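Local coordinates for glucose-binding protein (Thermus thermophilus HB27, PDB 2B3F) that binds galactose and glucose in the cleft of a periplasmic binding protein and probably delivers the sugar to a membrane transport system, at residues A[171-176]-A[184-189]. Residues are numbered along the deposited sequence; the frame is centred on the assembly and turned at random.
Sequences HLWESV and DDWNNL
W173 and W186 both hold CG opposite the backbone N (chi1 -177° and 170°), and these two swings carry the far ends of their indoles into contact between 171-176 and 184-189, two parts of helix 166-190 in this periplasmic binding protein. The example illustrates how a bent helix packs against itself. The CA atoms of E174 and W186 are 9.0 Å apart, far closer than twelve residues of straight helix would allow, so the chain turns back sharply between them.

Where the indoles meet, the benzo carbon CZ3 of W173 lies 3.9 Å from CZ3 of W186. The two side chains cross obliquely: W173 reaches the rim of the W186 ring, close to its plane, so this is no face-to-face stack. The aliphatic base of E174 approaches from the side of the ring's face, its CB 3.7 Å from W186 CH2 and tilted well out of the plane. Over that face of W186 stands the backbone O of E174. No hydrogen bond joins the segments; the fit between them is largely of buried carbon surfaces, while the carboxylate of E174 and NE1 of W186 find their partners in other parts of the chain.

E174 is turned differently from the tryptophans. With chi1 at 67°, CG sits between the backbone N and the carbonyl carbon, and the chain then extends to place its carboxylate among the S121 and S345 hydroxyls and the V347 backbone N. Its side chain lies about 9 Å from the bound galactose, and the neighbouring H171 is hydrogen-bonded through ND1 to NE2 of H348, a residue lining the sugar pocket, so 171-176 lies beside that pocket. The W186 ring is probably held at its pyrrole end, where NE1 is hydrogen-bonded to the backbone O of G344.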
loop_
_atom_site.group_PDB
_atom_site.type_symbol
_atom_site.label_atom_id
_atom_site.label_comp_id
_atom_site.label_asym_id
_atom_site.label_seq_id
_atom_site.Cartn_x
_atom_site.Cartn_y
_atom_site.Cartn_z
ATOM N N HIS A 171 2.429 8.959 -1.183
ATOM C CA HIS A 171 3.067 7.852 -0.489
ATOM C C HIS A 171 4.240 8.326 0.352
ATOM O O HIS A 171 4.360 7.982 1.513
ATOM C CB HIS A 171 3.527 6.773 -1.465
ATOM C CG HIS A 171 3.932 5.513 -0.777
ATOM N ND1 HIS A 171 3.122 4.397 -0.731
ATOM C CD2 HIS A 171 5.041 5.218 -0.057
ATOM C CE1 HIS A 171 3.729 3.460 -0.021
ATOM N NE2 HIS A 171 4.899 3.927 0.389
ATOM N N LEU A 172 5.108 9.126 -0.258
ATOM C CA LEU A 172 6.197 9.752 0.476
ATOM C C LEU A 172 5.672 10.603 1.643
ATOM O O LEU A 172 6.186 10.520 2.764
ATOM C CB LEU A 172 6.981 10.640 -0.469
ATOM C CG LEU A 172 8.068 11.486 0.145
ATOM C CD1 LEU A 172 9.144 10.631 0.820
ATOM C CD2 LEU A 172 8.644 12.342 -1.011
ATOM N N TRP A 173 4.635 11.393 1.381
ATOM C CA TRP A 173 4.047 12.267 2.390
ATOM C C TRP A 173 3.587 11.486 3.635
ATOM O O TRP A 173 3.826 11.922 4.739
ATOM C CB TRP A 173 2.863 13.059 1.836
ATOM C CG TRP A 173 2.269 14.033 2.824
ATOM C CD1 TRP A 173 2.642 15.344 3.024
ATOM C CD2 TRP A 173 1.197 13.788 3.761
ATOM N NE1 TRP A 173 1.880 15.913 4.012
ATOM C CE2 TRP A 173 0.981 14.993 4.482
ATOM C CE3 TRP A 173 0.404 12.674 4.056
ATOM C CZ2 TRP A 173 -0.003 15.110 5.472
ATOM C CZ3 TRP A 173 -0.567 12.786 5.037
ATOM C CH2 TRP A 173 -0.759 14.001 5.742
ATOM N N GLU A 174 2.975 10.314 3.461
ATOM C CA GLU A 174 2.458 9.611 4.663
ATOM C C GLU A 174 3.603 9.131 5.558
ATOM O O GLU A 174 3.465 9.101 6.779
ATOM C CB GLU A 174 1.432 8.525 4.350
ATOM C CG GLU A 174 1.889 7.304 3.594
ATOM C CD GLU A 174 0.728 6.334 3.332
ATOM O OE1 GLU A 174 -0.456 6.759 3.442
ATOM O OE2 GLU A 174 1.006 5.166 2.995
ATOM N N SER A 175 4.741 8.791 4.967
ATOM C CA SER A 175 5.948 8.487 5.772
ATOM C C SER A 175 6.446 9.727 6.519
ATOM O O SER A 175 6.745 9.676 7.715
ATOM C CB SER A 175 7.074 7.919 4.932
ATOM O OG SER A 175 6.982 6.510 4.809
ATOM N N VAL A 176 6.547 10.845 5.806
ATOM C CA VAL A 176 6.960 12.099 6.433
ATOM C C VAL A 176 6.016 12.483 7.572
ATOM O O VAL A 176 6.477 12.806 8.674
ATOM C CB VAL A 176 7.082 13.251 5.390
ATOM C CG1 VAL A 176 7.308 14.598 6.075
ATOM C CG2 VAL A 176 8.188 12.957 4.388
ATOM N N ASP A 184 0.533 8.158 17.380
ATOM C CA ASP A 184 -0.704 8.552 18.037
ATOM C C ASP A 184 -1.369 9.716 17.326
ATOM O O ASP A 184 -2.565 9.668 17.061
ATOM C CB ASP A 184 -0.445 8.905 19.501
ATOM C CG ASP A 184 -0.162 7.675 20.359
ATOM O OD1 ASP A 184 -0.742 6.600 20.105
ATOM O OD2 ASP A 184 0.641 7.807 21.306
ATOM N N ASP A 185 -0.605 10.765 17.027
ATOM C CA ASP A 185 -1.178 11.928 16.339
ATOM C C ASP A 185 -1.472 11.629 14.864
ATOM O O ASP A 185 -2.427 12.182 14.322
ATOM C CB ASP A 185 -0.310 13.181 16.484
ATOM C CG ASP A 185 -0.696 14.028 17.689
ATOM O OD1 ASP A 185 -1.781 13.829 18.272
ATOM O OD2 ASP A 185 0.108 14.906 18.039
ATOM N N TRP A 186 -0.691 10.744 14.241
ATOM C CA TRP A 186 -1.099 10.177 12.930
ATOM C C TRP A 186 -2.517 9.612 13.027
ATOM O O TRP A 186 -3.404 9.975 12.251
ATOM C CB TRP A 186 -0.099 9.131 12.415
ATOM C CG TRP A 186 -0.596 8.370 11.222
ATOM C CD1 TRP A 186 -1.099 7.102 11.206
ATOM C CD2 TRP A 186 -0.641 8.837 9.869
ATOM N NE1 TRP A 186 -1.480 6.759 9.933
ATOM C CE2 TRP A 186 -1.199 7.801 9.086
ATOM C CE3 TRP A 186 -0.284 10.039 9.249
ATOM C CZ2 TRP A 186 -1.401 7.923 7.703
ATOM C CZ3 TRP A 186 -0.478 10.165 7.870
ATOM C CH2 TRP A 186 -1.024 9.105 7.111
ATOM N N ASN A 187 -2.761 8.741 14.007
ATOM C CA ASN A 187 -4.099 8.160 14.188
ATOM C C ASN A 187 -5.161 9.210 14.464
ATOM O O ASN A 187 -6.329 9.064 14.054
ATOM C CB ASN A 187 -4.106 7.115 15.322
ATOM C CG ASN A 187 -3.317 5.839 14.967
ATOM O OD1 ASN A 187 -2.910 5.639 13.820
ATOM N ND2 ASN A 187 -3.105 4.971 15.959
ATOM N N ASN A 188 -4.752 10.287 15.125
ATOM C CA ASN A 188 -5.684 11.356 15.471
ATOM C C ASN A 188 -6.161 12.178 14.277
ATOM O O ASN A 188 -7.209 12.819 14.364
ATOM C CB ASN A 188 -5.097 12.258 16.552
ATOM C CG ASN A 188 -5.074 11.586 17.924
ATOM O OD1 ASN A 188 -5.858 10.671 18.191
ATOM N ND2 ASN A 188 -4.159 12.031 18.790
ATOM N N LEU A 189 -5.437 12.136 13.160
ATOM C CA LEU A 189 -5.950 12.776 11.950
ATOM C C LEU A 189 -7.225 12.095 11.481
ATOM O O LEU A 189 -8.151 12.759 11.007
ATOM C CB LEU A 189 -4.919 12.748 10.810
ATOM C CG LEU A 189 -3.638 13.543 10.998
ATOM C CD1 LEU A 189 -2.634 13.203 9.886
ATOM C CD2 LEU A 189 -3.928 15.041 11.030
#